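Local atomic coordinates of heparin binding protein (PDB entry 1A7S), a protein that kills Gram-negative bacteria, attracts monocytes and fibroblasts and binds heparin, as a neutrophil granule glycoprotein built like a serine protease. Residues Gly28-Ala33 and Ala99-Ser104; Arg34-Ala39 and Val53-Tyr58; Gln153-Asn158 and Ala189-Gly194; Thr106-Pro111 and Gly176-Cys181; Ala115-Gly120 and Phe203-Leu208. All coordinates share one frame; numbering follows the deposited sequence. Where two conformers were deposited one is given.

Contact 1 of 5, residues Gly28-Ala33 and Ala99-Ser104; sequences GALIHA and ANLTSS
Ala33 and Ala99 bring the two backbones together, their CA atoms 5.2 Å apart, and one hydrogen bond joins them: Ala99 N gives its hydrogen to Ala33 O over 2.8 Å. The N-H runs almost straight at the oxygen, 172°, while the donor sits 25° out of the carbonyl plane. The methyl of Ala99 points back at the strand, and its CB lies 3.5 Å from the same Ala33 O. The same methyl also meets Leu30, whose CD2 is 4.2 Å from Ala99 CB. Leu30 CD2 also reaches Leu101 CD2 at 4.2 Å, so a single branch serves both partners. With CG opposite the backbone N (chi1 -172°), the side chain extends from the strand toward residues 99-104. Leu55, Val105 and Ile107 pack on Leu30 as well and bury it, whereas Leu101 stays at the solvent side. Between Ala99 and Leu101, Asn100 turns its side chain away; it is a known, partially occupied glycosylation site, with no sugar in this crystal. Further along, Thr102 OG1 accepts from Ser104 N in an ST turn. Residues 28-33 belong to the region with antibiotic activity, and their strand ends in a classic beta bulge, Ile31 and His32 both facing Phe35, at the turn of a hairpin in the N-terminal barrel of the chymotrypsin-like fold.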
# COMPACT_ATOMS: atom_id res chain seq x y z
N GLY A 28 1.05 2.42 2.70
CA GLY A 28 1.62 1.12 2.97
C GLY A 28 0.71 0.36 3.90
O GLY A 28 -0.37 0.85 4.27
N ALA A 29 1.15 -0.78 4.35
CA ALA A 29 0.38 -1.60 5.28
C ALA A 29 1.34 -2.20 6.32
O ALA A 29 2.41 -2.72 5.95
CB ALA A 29 -0.29 -2.76 4.55
N LEU A 30 0.92 -2.22 7.56
CA LEU A 30 1.67 -2.95 8.57
C LEU A 30 1.45 -4.44 8.29
O LEU A 30 0.31 -4.90 8.26
CB LEU A 30 1.11 -2.60 9.97
CG LEU A 30 1.91 -3.15 11.16
CD1 LEU A 30 3.29 -2.46 11.26
CD2 LEU A 30 1.16 -3.03 12.44
N ILE A 31 2.54 -5.21 8.10
CA ILE A 31 2.44 -6.64 7.80
C ILE A 31 3.10 -7.51 8.84
O ILE A 31 3.07 -8.76 8.76
CB ILE A 31 2.98 -7.00 6.41
CG1 ILE A 31 4.45 -6.60 6.21
CG2 ILE A 31 2.08 -6.35 5.34
CD1 ILE A 31 5.19 -7.43 5.19
N HIS A 32 3.64 -6.91 9.88
CA HIS A 32 4.38 -7.54 10.97
C HIS A 32 4.58 -6.42 11.99
O HIS A 32 4.54 -5.25 11.66
CB HIS A 32 5.74 -8.04 10.42
CG HIS A 32 6.65 -8.71 11.42
ND1 HIS A 32 6.90 -10.03 11.57
CD2 HIS A 32 7.44 -8.16 12.28
CE1 HIS A 32 7.79 -10.19 12.57
NE2 HIS A 32 8.11 -8.98 12.99
N ALA A 33 4.71 -6.77 13.28
CA ALA A 33 4.89 -5.76 14.26
C ALA A 33 5.97 -4.76 13.98
O ALA A 33 5.91 -3.60 14.39
CB ALA A 33 5.14 -6.42 15.65
N ALA A 99 5.44 -1.99 16.59
CA ALA A 99 4.21 -1.27 16.77
C ALA A 99 3.34 -2.01 17.81
O ALA A 99 3.40 -3.22 17.94
CB ALA A 99 3.44 -1.29 15.44
N ASN A 100 2.57 -1.22 18.54
CA ASN A 100 1.63 -1.82 19.46
C ASN A 100 0.35 -2.16 18.67
O ASN A 100 -0.12 -1.34 17.88
CB ASN A 100 1.22 -0.84 20.57
CG ASN A 100 2.10 -0.81 21.74
OD1 ASN A 100 2.95 -1.73 21.91
ND2 ASN A 100 1.95 0.19 22.61
N LEU A 101 -0.21 -3.30 18.94
CA LEU A 101 -1.49 -3.68 18.24
C LEU A 101 -2.61 -3.12 19.09
O LEU A 101 -2.80 -3.48 20.23
CB LEU A 101 -1.57 -5.18 18.03
CG LEU A 101 -0.30 -5.75 17.29
CD1 LEU A 101 -0.41 -7.23 17.17
CD2 LEU A 101 -0.15 -5.03 15.94
N THR A 102 -3.40 -2.23 18.51
CA THR A 102 -4.48 -1.55 19.18
C THR A 102 -5.70 -1.58 18.27
O THR A 102 -5.65 -2.07 17.17
CB THR A 102 -4.11 -0.07 19.45
OG1 THR A 102 -4.02 0.57 18.17
CG2 THR A 102 -2.75 0.06 20.10
N SER A 103 -6.79 -0.97 18.77
CA SER A 103 -7.98 -0.95 17.90
C SER A 103 -7.72 -0.11 16.65
O SER A 103 -8.45 -0.28 15.65
CB SER A 103 -9.13 -0.37 18.76
OG SER A 103 -8.80 0.93 19.18
N SER A 104 -6.70 0.74 16.65
CA SER A 104 -6.46 1.57 15.42
C SER A 104 -5.24 1.11 14.61
O SER A 104 -5.00 1.73 13.59
CB SER A 104 -6.20 3.04 15.86
OG SER A 104 -7.32 3.59 16.46

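Contact 2 of 5, residues Arg34-Ala39 and Val53-Tyr58; sequences RFVMTA and VVLGAY. With EOH (ethanol), chain E.
Just past Leu55, which packs on Val36, the carbonyl oxygen of Gly56 is held by two hydroxyls: that of a bound ethanol, whose O donates to Gly56 O at 2.9 Å, and that of Ser67. The ethanol probably came from the crystallisation liquor, and its carbons are doubtfully placed beside Tyr58. Away from this polar corner the contact is wholly aliphatic. Val36 CG2 sits 4.0 Å from Val53 CG1 and 4.2 Å from Leu55 CD2, so one methyl meets two residues that project from the same side of their strand, with Val54 between them turned the other way. Val36 presents that methyl because CG1 takes the place opposite the backbone N (chi1 165°), leaving CG2 beside the N. The valines slide past one another in opposite senses, and Val36 and Leu55 do likewise. Strands 35-38 and 51-55 are not neighbours in the six-stranded antiparallel barrel of this chymotrypsin-like fold; the three side chains meet in its interior, and Ala16 of strand 15-20 touches all of them. All three are buried, and no hydrogen bond crosses between the two segments. Each strand finds its backbone partners in the sheet instead, Val36 with Leu93 of strand 91-95 and Val53 with Phe71 of strand 69-77.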
# COMPACT_ATOMS: atom_id res chain seq x y z
N ARG A 34 7.00 -5.08 13.29
CA ARG A 34 8.19 -4.38 12.94
C ARG A 34 8.34 -3.96 11.51
O ARG A 34 9.35 -3.34 11.15
CB ARG A 34 9.47 -5.13 13.43
CG ARG A 34 10.69 -4.33 13.65
CD ARG A 34 11.83 -5.26 14.15
NE ARG A 34 11.53 -5.88 15.40
CZ ARG A 34 11.91 -5.40 16.60
NH1 ARG A 34 12.40 -4.16 16.71
NH2 ARG A 34 11.71 -6.09 17.75
N PHE A 35 7.37 -4.25 10.62
CA PHE A 35 7.57 -3.99 9.22
C PHE A 35 6.28 -3.51 8.52
O PHE A 35 5.20 -4.04 8.69
CB PHE A 35 8.03 -5.25 8.41
CG PHE A 35 9.44 -5.71 8.79
CD1 PHE A 35 9.57 -6.61 9.84
CD2 PHE A 35 10.52 -5.33 8.08
CE1 PHE A 35 10.84 -7.09 10.15
CE2 PHE A 35 11.79 -5.75 8.39
CZ PHE A 35 11.93 -6.65 9.45
N VAL A 36 6.50 -2.50 7.69
CA VAL A 36 5.52 -1.95 6.77
C VAL A 36 5.89 -2.28 5.34
O VAL A 36 7.04 -2.14 4.91
CB VAL A 36 5.38 -0.43 6.97
CG1 VAL A 36 4.64 0.25 5.81
CG2 VAL A 36 4.50 -0.20 8.28
N MET A 37 4.89 -2.76 4.60
CA MET A 37 5.04 -3.09 3.16
C MET A 37 4.50 -1.91 2.33
O MET A 37 3.40 -1.41 2.57
CB MET A 37 4.22 -4.34 2.83
CG MET A 37 4.28 -4.76 1.39
SD MET A 37 3.54 -6.39 1.09
CE MET A 37 1.79 -6.03 1.33
N THR A 38 5.30 -1.50 1.36
CA THR A 38 4.98 -0.39 0.48
C THR A 38 5.63 -0.65 -0.88
O THR A 38 6.06 -1.79 -1.17
CB THR A 38 5.46 0.93 1.10
OG1 THR A 38 5.01 2.05 0.36
CG2 THR A 38 6.92 1.01 1.33
N ALA A 39 5.58 0.36 -1.74
CA ALA A 39 6.17 0.26 -3.08
C ALA A 39 7.56 0.82 -3.06
O ALA A 39 7.83 1.90 -2.52
CB ALA A 39 5.29 1.03 -4.07
N VAL A 53 6.94 6.94 9.21
CA VAL A 53 5.79 6.07 9.03
C VAL A 53 4.78 6.38 10.12
O VAL A 53 5.15 6.31 11.28
CB VAL A 53 6.15 4.57 9.07
CG1 VAL A 53 4.90 3.71 8.98
CG2 VAL A 53 7.15 4.25 7.98
N VAL A 54 3.56 6.70 9.74
CA VAL A 54 2.49 6.95 10.67
C VAL A 54 1.42 5.88 10.55
O VAL A 54 0.86 5.67 9.48
CB VAL A 54 1.85 8.34 10.42
CG1 VAL A 54 0.80 8.64 11.49
CG2 VAL A 54 2.90 9.43 10.44
N LEU A 55 1.16 5.20 11.66
CA LEU A 55 0.09 4.21 11.79
C LEU A 55 -1.02 4.77 12.66
O LEU A 55 -0.76 5.65 13.51
CB LEU A 55 0.66 2.94 12.42
CG LEU A 55 1.87 2.29 11.73
CD1 LEU A 55 2.21 0.99 12.48
CD2 LEU A 55 1.59 2.04 10.28
N GLY A 56 -2.22 4.26 12.56
CA GLY A 56 -3.32 4.71 13.37
C GLY A 56 -3.90 6.06 12.99
O GLY A 56 -4.70 6.60 13.74
N ALA A 57 -3.52 6.60 11.82
CA ALA A 57 -4.05 7.90 11.44
C ALA A 57 -5.44 7.80 10.86
O ALA A 57 -5.82 6.79 10.27
CB ALA A 57 -3.14 8.52 10.40
N TYR A 58 -6.17 8.91 10.96
CA TYR A 58 -7.46 9.05 10.28
C TYR A 58 -7.41 10.32 9.43
O TYR A 58 -7.43 10.23 8.18
CB TYR A 58 -8.63 9.04 11.24
CG TYR A 58 -9.98 9.23 10.60
CD1 TYR A 58 -10.40 8.28 9.69
CD2 TYR A 58 -10.75 10.34 10.87
CE1 TYR A 58 -11.57 8.35 9.05
CE2 TYR A 58 -12.03 10.42 10.18
CZ TYR A 58 -12.35 9.43 9.28
OH TYR A 58 -13.62 9.47 8.62
C1 EOH E . -8.16 5.50 11.88
C2 EOH E . -8.24 5.52 10.46
O EOH E . -7.41 5.85 13.03

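Contact 3 of 5, residues Gln153-Asn158 and Ala189-Gly194; sequences QCRPNN and ASFSLG. With EOH (ethanol), chain M.
Arg155 and Phe191 make the close part of this contact: Arg155 NH1 comes up to the edge of the phenyl ring, 3.8 Å from Phe191 CE1 and 4.0 Å from Phe191 CZ. It lies near the ring plane, not above it, and the guanidinium stands upright against the ring with the planes 88° apart, so the charge does not rest on the pi face. Phe191 CG lies between the backbone N and the carbonyl carbon (chi1 68°), and this torsion swings the ring toward residues 153-158. Phe202 stacks on the ring, and Ser190 OG lies at its edge, in plane. The polar end of Arg155 is engaged by the chain before strand 91-95: NH2 bonds to Gln85 O and NH1, weakly, to Asn86 O. Asn158 approaches the same ring less closely. Its backbone closes a type I turn, Asn158 N donating to Arg155 O at 3.0 Å. The other side is looser. There an ethanol, probably from the crystallisation liquor, comes between the segments, its O giving a hydrogen bond to Gln153 O at 2.6 Å and its C2 lying 4.0 Å from Leu193 CD1. Gln153 and Leu193 are both exposed to solvent. The disulfide from Cys154 to Cys160 ties the loop to strand 158-162, while strand 201-205 runs between that strand and 184-192, which bulges at Ser190 and Phe191 opposite Phe202.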
# COMPACT_ATOMS: atom_id res chain seq x y z
N GLN A 153 -5.13 -8.28 -19.75
CA GLN A 153 -5.10 -6.83 -19.60
C GLN A 153 -4.01 -6.42 -18.63
O GLN A 153 -3.75 -5.28 -18.31
CB GLN A 153 -6.52 -6.44 -18.99
CG GLN A 153 -7.57 -6.82 -20.07
CD GLN A 153 -8.98 -6.61 -19.65
OE1 GLN A 153 -9.23 -5.95 -18.58
NE2 GLN A 153 -9.96 -7.12 -20.39
N CYS A 154 -3.32 -7.46 -18.13
CA CYS A 154 -2.31 -7.21 -17.07
C CYS A 154 -0.98 -7.82 -17.55
O CYS A 154 -0.71 -7.99 -18.73
CB CYS A 154 -2.81 -7.86 -15.80
SG CYS A 154 -2.17 -7.26 -14.24
N ARG A 155 -0.14 -8.10 -16.58
CA ARG A 155 1.16 -8.76 -16.84
C ARG A 155 1.46 -9.58 -15.60
O ARG A 155 0.94 -9.29 -14.52
CB ARG A 155 2.21 -7.64 -17.00
CG ARG A 155 2.32 -6.83 -15.77
CD ARG A 155 2.76 -5.37 -16.10
NE ARG A 155 4.10 -5.28 -16.15
CZ ARG A 155 5.09 -4.46 -15.86
NH1 ARG A 155 5.13 -3.82 -14.69
NH2 ARG A 155 6.05 -4.20 -16.72
N PRO A 156 2.22 -10.66 -15.74
CA PRO A 156 2.44 -11.58 -14.65
C PRO A 156 2.95 -10.99 -13.36
O PRO A 156 2.55 -11.49 -12.28
CB PRO A 156 3.35 -12.66 -15.21
CG PRO A 156 3.21 -12.61 -16.67
CD PRO A 156 2.83 -11.17 -17.03
N ASN A 157 3.77 -9.96 -13.39
CA ASN A 157 4.33 -9.38 -12.14
C ASN A 157 3.29 -8.63 -11.30
O ASN A 157 3.59 -8.29 -10.16
CB ASN A 157 5.42 -8.35 -12.54
CG ASN A 157 6.41 -8.12 -11.46
OD1 ASN A 157 6.56 -6.99 -10.96
ND2 ASN A 157 7.10 -9.16 -11.06
N ASN A 158 2.14 -8.36 -11.89
CA ASN A 158 1.13 -7.52 -11.30
C ASN A 158 -0.19 -8.23 -11.12
O ASN A 158 -0.47 -9.25 -11.78
CB ASN A 158 0.89 -6.27 -12.16
CG ASN A 158 2.13 -5.37 -12.16
OD1 ASN A 158 2.33 -4.55 -11.18
ND2 ASN A 158 2.92 -5.43 -13.12
N ALA A 189 -0.03 -0.98 -4.42
CA ALA A 189 -0.28 -0.06 -5.53
C ALA A 189 1.00 0.43 -6.15
O ALA A 189 1.92 0.91 -5.47
CB ALA A 189 -1.14 1.11 -5.05
N SER A 190 1.10 0.29 -7.47
CA SER A 190 2.30 0.62 -8.20
C SER A 190 2.12 1.73 -9.18
O SER A 190 2.78 2.79 -9.07
CB SER A 190 2.95 -0.58 -8.80
OG SER A 190 4.08 -0.38 -9.55
N PHE A 191 1.29 1.57 -10.20
CA PHE A 191 1.10 2.61 -11.19
C PHE A 191 -0.23 2.46 -11.87
O PHE A 191 -0.87 1.40 -11.80
CB PHE A 191 2.26 2.63 -12.19
CG PHE A 191 2.32 1.42 -13.11
CD1 PHE A 191 2.96 0.26 -12.74
CD2 PHE A 191 1.70 1.42 -14.37
CE1 PHE A 191 3.00 -0.86 -13.56
CE2 PHE A 191 1.77 0.32 -15.19
CZ PHE A 191 2.43 -0.85 -14.78
N SER A 192 -0.63 3.46 -12.63
CA SER A 192 -1.71 3.32 -13.62
C SER A 192 -1.29 4.25 -14.81
O SER A 192 -0.41 5.12 -14.58
CB SER A 192 -3.05 3.71 -13.11
OG SER A 192 -3.11 5.00 -12.52
N LEU A 193 -1.90 4.04 -15.92
CA LEU A 193 -1.59 4.90 -17.10
C LEU A 193 -2.83 5.70 -17.40
O LEU A 193 -3.99 5.31 -17.22
CB LEU A 193 -1.15 4.01 -18.28
CG LEU A 193 -0.10 2.95 -17.93
CD1 LEU A 193 -0.12 1.83 -18.93
CD2 LEU A 193 1.29 3.54 -17.73
N GLY A 194 -2.59 6.88 -17.93
CA GLY A 194 -3.64 7.79 -18.31
C GLY A 194 -4.17 8.44 -17.01
O GLY A 194 -3.58 8.34 -15.96
C1 EOH M . -3.62 -1.93 -19.65
C2 EOH M . -2.28 -1.40 -20.00
O EOH M . -3.91 -3.29 -19.98

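Contact 4 of 5, residues Thr106-Pro111 and Gly176-Cys181; sequences TILPLP and GTPLVC. With EOH (ethanol), chain G.
The puckered, roughly flat pyrrolidine ring of Pro178 is met at its CB-CG edge by Leu108: Leu108 CD2 is 3.7 Å from Pro178 CB and 3.9 Å from Pro178 CG. Over one face lies the oxygen of an ethanol, probably from the crystallisation liquor, 3.7 Å from Pro178 CG. That hydroxyl donates to Pro178 O at 2.7 Å and is also bonded to Ala126 N, so it joins the two backbones. Leu108 reaches the ring at a slant. Against Val180 its approach is different, tip to tip, with Leu108 CD2 4.0 Å and Leu108 CD1 4.1 Å from Val180 CG2, so both branches of the leucine end on one methyl. The extended first torsion of Leu108 (chi1 -180°, CG opposite the backbone N) sends the side chain straight at strand 178-181. Val180 CG2 also borders the ethanol, whose C2 lies 3.6 Å away. Leu179, between the two touching residues of its strand, faces the other way. The loop carrying Leu108 joins the two barrels of the chymotrypsin-like fold: backbone hydrogen bonds run from Leu108 to Leu30 of the first and from Pro109 to Ala185 of the second, and Phe14, Ala29 and Ala185 surround the leucine. Gly176-Pro178 belongs to the stretch that in active relatives closes the GDSGGP sequence round the catalytic serine, where this protease homolog reads GDGGTP.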
# COMPACT_ATOMS: atom_id res chain seq x y z
N THR A 106 -3.44 -2.50 13.30
CA THR A 106 -3.47 -3.95 13.17
C THR A 106 -2.58 -4.37 11.99
O THR A 106 -2.17 -3.55 11.17
CB THR A 106 -4.94 -4.42 12.80
OG1 THR A 106 -5.24 -3.87 11.51
CG2 THR A 106 -5.92 -4.06 13.83
N ILE A 107 -2.29 -5.66 11.96
CA ILE A 107 -1.46 -6.25 10.92
C ILE A 107 -2.39 -6.82 9.84
O ILE A 107 -3.35 -7.54 10.09
CB ILE A 107 -0.58 -7.36 11.52
CG1 ILE A 107 0.47 -6.75 12.46
CG2 ILE A 107 0.02 -8.27 10.46
CD1 ILE A 107 1.16 -7.81 13.35
N LEU A 108 -2.01 -6.56 8.59
CA LEU A 108 -2.72 -7.08 7.42
C LEU A 108 -2.04 -8.40 6.98
O LEU A 108 -0.86 -8.39 6.69
CB LEU A 108 -2.57 -6.08 6.26
CG LEU A 108 -3.26 -6.45 4.95
CD1 LEU A 108 -4.74 -6.62 5.13
CD2 LEU A 108 -2.98 -5.37 3.91
N PRO A 109 -2.78 -9.50 6.94
CA PRO A 109 -2.19 -10.78 6.55
C PRO A 109 -1.92 -10.89 5.06
O PRO A 109 -2.52 -10.20 4.24
CB PRO A 109 -3.29 -11.82 6.95
CG PRO A 109 -4.52 -11.07 7.14
CD PRO A 109 -4.17 -9.64 7.42
N LEU A 110 -0.98 -11.77 4.75
CA LEU A 110 -0.48 -11.95 3.40
C LEU A 110 -0.96 -13.26 2.79
O LEU A 110 -1.16 -14.24 3.49
CB LEU A 110 1.07 -12.00 3.44
CG LEU A 110 1.78 -10.80 4.03
CD1 LEU A 110 3.26 -11.10 4.22
CD2 LEU A 110 1.65 -9.59 3.06
N PRO A 111 -1.01 -13.29 1.45
CA PRO A 111 -1.22 -14.54 0.77
C PRO A 111 0.02 -15.43 0.90
O PRO A 111 1.15 -14.96 1.03
CB PRO A 111 -1.42 -14.11 -0.68
CG PRO A 111 -0.67 -12.82 -0.83
CD PRO A 111 -0.72 -12.17 0.51
N GLY A 176 1.99 2.44 -3.03
CA GLY A 176 2.29 1.66 -1.89
C GLY A 176 1.17 1.13 -1.08
O GLY A 176 1.32 0.21 -0.26
N THR A 177 -0.04 1.68 -1.22
CA THR A 177 -1.17 1.21 -0.44
C THR A 177 -1.62 -0.17 -0.86
O THR A 177 -1.47 -0.55 -2.03
CB THR A 177 -2.32 2.27 -0.49
OG1 THR A 177 -3.02 2.25 0.74
CG2 THR A 177 -3.25 2.04 -1.65
N PRO A 178 -2.13 -1.00 0.02
CA PRO A 178 -2.43 -2.38 -0.33
C PRO A 178 -3.77 -2.52 -1.06
O PRO A 178 -4.74 -1.83 -0.83
CB PRO A 178 -2.49 -3.06 1.04
CG PRO A 178 -2.97 -1.98 1.98
CD PRO A 178 -2.28 -0.73 1.48
N LEU A 179 -3.78 -3.53 -1.89
CA LEU A 179 -5.01 -4.07 -2.50
C LEU A 179 -5.41 -5.26 -1.61
O LEU A 179 -4.61 -6.19 -1.47
CB LEU A 179 -4.71 -4.57 -3.94
CG LEU A 179 -5.92 -5.26 -4.60
CD1 LEU A 179 -6.98 -4.22 -4.94
CD2 LEU A 179 -5.47 -6.00 -5.86
N VAL A 180 -6.63 -5.22 -1.04
CA VAL A 180 -7.09 -6.25 -0.16
C VAL A 180 -8.21 -7.04 -0.85
O VAL A 180 -9.21 -6.46 -1.22
CB VAL A 180 -7.61 -5.69 1.18
CG1 VAL A 180 -8.10 -6.80 2.03
CG2 VAL A 180 -6.44 -4.94 1.86
N CYS A 181 -7.98 -8.32 -0.98
CA CYS A 181 -8.98 -9.22 -1.57
C CYS A 181 -9.09 -10.42 -0.62
O CYS A 181 -8.08 -10.99 -0.25
CB CYS A 181 -8.56 -9.72 -2.97
SG CYS A 181 -7.88 -8.53 -4.10
C1 EOH G . -6.86 -1.27 1.85
C2 EOH G . -8.17 -1.77 1.37
O EOH G . -6.10 -0.36 0.98

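Contact 5 of 5, residues Ala115-Gly120 and Phe203-Leu208; sequences ATVEAG and FTRVAL
Ala115 and Ala207 hold the backbones closest, their CA atoms 5.6 Å apart, where an extended loop passes the point at which strand 201-205 gives way to a 3-10 turn. That turn is marked by the hydrogen bond from Leu208 N to Arg205 O; no direct hydrogen bond spans the two segments. The methyl of Ala207 presses on the loop instead: its CB is 3.2 Å from Ala115 O, a tight approach, and 4.2 Å from Ala115 CB. Further along, Val117 CG1 lies 4.1 Å from Arg205 NH1, the two side chains crossing at a slant. The polar link between the segments is made through water. One water donates to Ala115 O at 2.6 Å and accepts from Arg205 NH1 at 2.8 Å, lying at the edge of the guanidinium and in its plane. A second bridges Val117 O, at 2.9 Å, to Arg205 NH2, at 2.8 Å. A third water adds a weak bridge between NH1 and Val117 O. Both terminal nitrogens of the arginine thus serve carbonyl oxygens of the loop, each with a water in between. The bend in the arginine chain at chi3 (-74°) carries the guanidinium toward them, while NE donates to Asn158 O. Around the site, Val159 of strand 158-162 packs on both Val117 and Arg205, Pro111 covers Ala207, and backbone bonds tie this end of the strand to both neighbours: Thr204 to Val188 of strand 184-192, and Arg205 to Asn157, just before strand 158-162.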
# COMPACT_ATOMS: atom_id res chain seq x y z
N ALA A 115 -0.07 -17.91 -4.38
CA ALA A 115 -1.54 -17.87 -4.33
C ALA A 115 -2.01 -16.94 -5.50
O ALA A 115 -1.29 -16.05 -5.91
CB ALA A 115 -2.05 -17.28 -3.03
N THR A 116 -3.18 -17.26 -5.99
CA THR A 116 -3.81 -16.57 -7.07
C THR A 116 -5.11 -15.91 -6.65
O THR A 116 -5.77 -16.33 -5.73
CB THR A 116 -4.17 -17.53 -8.28
OG1 THR A 116 -4.93 -18.62 -7.79
CG2 THR A 116 -2.82 -18.15 -8.74
N VAL A 117 -5.46 -14.92 -7.43
CA VAL A 117 -6.72 -14.21 -7.32
C VAL A 117 -7.28 -14.09 -8.74
O VAL A 117 -6.68 -13.50 -9.63
CB VAL A 117 -6.51 -12.86 -6.67
CG1 VAL A 117 -5.44 -12.01 -7.34
CG2 VAL A 117 -7.75 -12.17 -6.35
N GLU A 118 -8.38 -14.79 -9.00
CA GLU A 118 -8.94 -14.84 -10.33
C GLU A 118 -9.64 -13.58 -10.77
O GLU A 118 -10.16 -12.80 -9.98
CB GLU A 118 -9.78 -16.08 -10.54
CG GLU A 118 -11.23 -16.01 -10.30
CD GLU A 118 -11.97 -17.32 -10.29
OE1 GLU A 118 -11.43 -18.35 -10.70
OE2 GLU A 118 -13.21 -17.32 -9.92
N ALA A 119 -9.60 -13.35 -12.07
CA ALA A 119 -10.35 -12.27 -12.69
C ALA A 119 -11.81 -12.35 -12.19
O ALA A 119 -12.39 -13.38 -12.05
CB ALA A 119 -10.40 -12.39 -14.23
N GLY A 120 -12.35 -11.18 -11.85
CA GLY A 120 -13.68 -11.12 -11.34
C GLY A 120 -13.72 -11.01 -9.81
O GLY A 120 -14.75 -10.70 -9.24
N PHE A 203 -1.02 -3.28 -9.51
CA PHE A 203 -0.51 -3.54 -8.19
C PHE A 203 0.56 -4.63 -8.27
O PHE A 203 0.42 -5.58 -9.03
CB PHE A 203 -1.67 -4.09 -7.28
CG PHE A 203 -2.75 -3.09 -7.02
CD1 PHE A 203 -3.79 -2.92 -7.86
CD2 PHE A 203 -2.72 -2.35 -5.86
CE1 PHE A 203 -4.79 -2.01 -7.66
CE2 PHE A 203 -3.73 -1.44 -5.58
CZ PHE A 203 -4.74 -1.23 -6.50
N THR A 204 1.62 -4.49 -7.52
CA THR A 204 2.61 -5.58 -7.44
C THR A 204 1.95 -6.80 -6.89
O THR A 204 1.18 -6.71 -5.92
CB THR A 204 3.74 -5.10 -6.49
OG1 THR A 204 4.15 -3.85 -7.00
CG2 THR A 204 4.87 -6.15 -6.42
N ARG A 205 2.17 -7.95 -7.51
CA ARG A 205 1.56 -9.20 -7.11
C ARG A 205 2.28 -9.77 -5.89
O ARG A 205 3.28 -10.45 -6.01
CB ARG A 205 1.57 -10.17 -8.28
CG ARG A 205 0.78 -11.46 -7.98
CD ARG A 205 0.77 -12.44 -9.20
NE ARG A 205 -0.14 -11.90 -10.23
CZ ARG A 205 -1.42 -12.22 -10.38
NH1 ARG A 205 -2.05 -12.93 -9.41
NH2 ARG A 205 -2.10 -11.80 -11.40
N VAL A 206 1.75 -9.50 -4.73
CA VAL A 206 2.36 -9.82 -3.45
C VAL A 206 2.69 -11.29 -3.33
O VAL A 206 3.75 -11.67 -2.80
CB VAL A 206 1.54 -9.33 -2.28
CG1 VAL A 206 2.11 -9.78 -0.93
CG2 VAL A 206 1.47 -7.81 -2.25
N ALA A 207 1.80 -12.15 -3.79
CA ALA A 207 2.00 -13.58 -3.62
C ALA A 207 3.26 -14.11 -4.30
O ALA A 207 3.76 -15.17 -3.92
CB ALA A 207 0.79 -14.35 -4.09
N LEU A 208 3.78 -13.39 -5.27
CA LEU A 208 5.04 -13.83 -5.91
C LEU A 208 6.21 -13.68 -4.97
O LEU A 208 7.27 -14.25 -5.23
CB LEU A 208 5.30 -13.00 -7.15
CG LEU A 208 4.37 -13.16 -8.33
CD1 LEU A 208 4.77 -12.20 -9.44
CD2 LEU A 208 4.37 -14.63 -8.75
O HOH W 1 -1.59 -13.59 -6.75
O HOH W 2 -3.93 -15.16 -10.36
O HOH W 3 -4.88 -11.79 -11.06

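Contacts 1 and 2 belong to the first barrel, where strands 23-32 and 35-38 pair through Ala29 O and Met37 N. Contact 2 is buried and aliphatic; contact 1 opens to solvent at the barrel's end. Contact 4 lies nearest the molecular centre, also buried and apolar, and its loop bonds to contact 1 through Leu30 O and Leu108 N. Contacts 3 and 5 lie farther out on the second barrel, on the adjacent strands 184-192 and 201-205, and rely on arginines: Arg155 is held by backbone oxygens, Arg205 reaches its loop through waters. Packing of Ala189 on Phe203 couples these two.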